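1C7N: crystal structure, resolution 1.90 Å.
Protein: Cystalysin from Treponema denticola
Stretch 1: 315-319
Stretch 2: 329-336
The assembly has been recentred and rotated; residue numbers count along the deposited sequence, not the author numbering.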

# COMPACT_ATOMS: atom_id res chain seq x y z
N PRO A 315 -14.89 30.09 -30.34
CA PRO A 315 -15.51 29.05 -31.17
C PRO A 315 -14.58 28.05 -31.86
O PRO A 315 -15.00 26.92 -32.14
CB PRO A 315 -16.30 29.87 -32.20
CG PRO A 315 -16.60 31.12 -31.51
CD PRO A 315 -15.31 31.43 -30.79
N GLU A 316 -13.35 28.45 -32.14
CA GLU A 316 -12.42 27.55 -32.82
C GLU A 316 -11.89 26.45 -31.91
O GLU A 316 -11.36 25.45 -32.38
CB GLU A 316 -11.25 28.34 -33.44
CG GLU A 316 -10.20 28.87 -32.46
CD GLU A 316 -10.62 30.14 -31.74
OE1 GLU A 316 -9.74 30.78 -31.12
OE2 GLU A 316 -11.82 30.50 -31.78
N ILE A 317 -12.04 26.65 -30.61
CA ILE A 317 -11.60 25.65 -29.63
C ILE A 317 -12.84 24.81 -29.33
O ILE A 317 -13.91 25.36 -29.08
CB ILE A 317 -11.12 26.34 -28.34
CG1 ILE A 317 -9.98 27.31 -28.68
CG2 ILE A 317 -10.64 25.29 -27.34
CD1 ILE A 317 -9.48 28.11 -27.50
N LYS A 318 -12.71 23.49 -29.38
CA LYS A 318 -13.85 22.61 -29.14
C LYS A 318 -13.77 21.80 -27.85
O LYS A 318 -12.77 21.14 -27.59
CB LYS A 318 -13.99 21.64 -30.32
CG LYS A 318 -14.03 22.29 -31.70
CD LYS A 318 -15.24 23.20 -31.85
CE LYS A 318 -15.47 23.59 -33.30
NZ LYS A 318 -14.29 24.25 -33.90
N ALA A 319 -14.84 21.84 -27.06
CA ALA A 319 -14.92 21.09 -25.81
C ALA A 319 -16.21 20.27 -25.86
O ALA A 319 -17.23 20.65 -25.29
CB ALA A 319 -14.94 22.04 -24.61
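Stretch 2, residues 329-336: WIDFRALK

How does stretch 2 run along stretch 1? It lies antiparallel to it, first as the end of a strand, residues 329-331, and then as a turn containing a 3-10 segment that runs through Leu335. Stretch 1 forms no regular helix or strand, yet its backbone is extended from Ile317 to Ala319, and the stretches pair there through a single antiparallel bridge. Lys318 and Asp331, their CA atoms 5.1 Å apart, exchange both backbone hydrogen bonds: Asp331 N gives to Lys318 O at 2.8 Å, and Lys318 N gives to Asp331 O at 3.2 Å. Two CA-H...O contacts flank this pair, Ile330 CA to Lys318 O and Ile317 CA to Asp331 O, each 3.5 Å.

Which bump fills which hollow? Ile317, buried and with the largest covered area in the contact, is the main knob, and Ile330, Phe332 and Leu335 together make its socket. Its CG2 meets Ile330 CG2 at 3.6 Å and also sits over one face of the Phe332 ring, 3.8 Å from the centroid and only 7° off the ring normal, so the methyl sits almost squarely above the ring centre. The other branch reaches farther along: Ile317 CD1 lies 3.6 Å from Phe332 CE2 and 4.4 Å from Leu335 CG. The CA-to-CB bond of Phe332 points away from stretch 1, but the end of the side chain comes nearer, which brings the ring under the isoleucine. Beyond it, Ala319 adds a small bump, its CB 4.1 Å from Ile330 CG1.

What closes the contact where the strand gives way to the turn? Glu316 and Ala334 point their CB atoms toward the opposite stretch; the backbones stand wider here, CA to CA 5.9 Å between Glu316 and Ala334, and the methyl of Ala334 fills part of the space: Ala334 CB is 3.4 Å from Glu316 O and 3.6 Å from Glu316 CG. The remaining polar gap holds a water that accepts from Ala334 N at 2.9 Å and lies 2.8 Å from Glu316 O and 2.7 Å from Asp331 O. It thus links the two stretches just past the bridge.

How is the turn itself held in shape? Leu335 N bonds to Phe332 O at 2.8 Å, while the carboxylate of Asp331 braces the following residues: its OD1 takes Arg333 N at 2.9 Å and Arg333 NE at 3.0 Å, and its OD2 forms a salt bridge with Arg333 NH2 at 3.0 Å. Arg333 makes no contact with stretch 1.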

# COMPACT_ATOMS: atom_id res chain seq x y z
N TRP A 329 -12.01 16.41 -22.66
CA TRP A 329 -10.96 16.54 -23.68
C TRP A 329 -11.21 17.77 -24.55
O TRP A 329 -12.14 17.77 -25.36
CB TRP A 329 -10.97 15.26 -24.53
CG TRP A 329 -9.71 14.93 -25.31
CD1 TRP A 329 -9.65 14.58 -26.63
CD2 TRP A 329 -8.38 14.78 -24.79
NE1 TRP A 329 -8.37 14.20 -26.96
CE2 TRP A 329 -7.57 14.32 -25.86
CE3 TRP A 329 -7.79 14.98 -23.54
CZ2 TRP A 329 -6.20 14.06 -25.70
CZ3 TRP A 329 -6.43 14.72 -23.38
CH2 TRP A 329 -5.65 14.26 -24.46
N ILE A 330 -10.39 18.79 -24.37
CA ILE A 330 -10.54 20.04 -25.12
C ILE A 330 -9.55 20.14 -26.28
O ILE A 330 -8.34 20.04 -26.09
CB ILE A 330 -10.35 21.26 -24.21
CG1 ILE A 330 -11.25 21.13 -22.98
CG2 ILE A 330 -10.71 22.53 -24.96
CD1 ILE A 330 -10.99 22.15 -21.91
N ASP A 331 -10.08 20.37 -27.47
CA ASP A 331 -9.28 20.48 -28.69
C ASP A 331 -8.84 21.92 -28.96
O ASP A 331 -9.63 22.74 -29.43
CB ASP A 331 -10.11 19.94 -29.86
CG ASP A 331 -9.39 20.03 -31.18
OD1 ASP A 331 -8.21 20.45 -31.21
OD2 ASP A 331 -10.01 19.67 -32.20
N PHE A 332 -7.57 22.21 -28.67
CA PHE A 332 -7.02 23.55 -28.88
C PHE A 332 -6.20 23.65 -30.17
O PHE A 332 -5.55 24.66 -30.41
CB PHE A 332 -6.09 23.95 -27.72
CG PHE A 332 -6.80 24.45 -26.49
CD1 PHE A 332 -7.31 23.56 -25.55
CD2 PHE A 332 -6.92 25.82 -26.25
CE1 PHE A 332 -7.93 24.03 -24.38
CE2 PHE A 332 -7.54 26.30 -25.09
CZ PHE A 332 -8.04 25.40 -24.15
N ARG A 333 -6.23 22.61 -30.98
CA ARG A 333 -5.46 22.59 -32.22
C ARG A 333 -5.59 23.82 -33.12
O ARG A 333 -4.65 24.18 -33.82
CB ARG A 333 -5.78 21.32 -33.02
CG ARG A 333 -5.12 20.07 -32.47
CD ARG A 333 -5.50 18.83 -33.25
NE ARG A 333 -6.92 18.53 -33.12
CZ ARG A 333 -7.53 17.52 -33.72
NH1 ARG A 333 -6.84 16.71 -34.52
NH2 ARG A 333 -8.82 17.31 -33.53
N ALA A 334 -6.75 24.48 -33.08
CA ALA A 334 -6.96 25.66 -33.92
C ALA A 334 -6.11 26.85 -33.50
O ALA A 334 -6.02 27.85 -34.23
CB ALA A 334 -8.44 26.05 -33.92
N LEU A 335 -5.49 26.76 -32.33
CA LEU A 335 -4.63 27.84 -31.85
C LEU A 335 -3.31 27.82 -32.60
O LEU A 335 -2.55 28.79 -32.57
CB LEU A 335 -4.35 27.70 -30.35
CG LEU A 335 -5.45 28.13 -29.37
CD1 LEU A 335 -4.93 28.00 -27.95
CD2 LEU A 335 -5.84 29.57 -29.65
N LYS A 336 -3.03 26.70 -33.27
CA LYS A 336 -1.80 26.53 -34.03
C LYS A 336 -0.56 26.76 -33.15
O LYS A 336 0.36 27.48 -33.53
CB LYS A 336 -1.76 27.49 -35.23
CG LYS A 336 -2.92 27.32 -36.21
CD LYS A 336 -2.99 25.92 -36.80
CE LYS A 336 -4.09 25.84 -37.86
NZ LYS A 336 -4.22 24.48 -38.46
O HOH W 1 -9.30 23.68 -31.93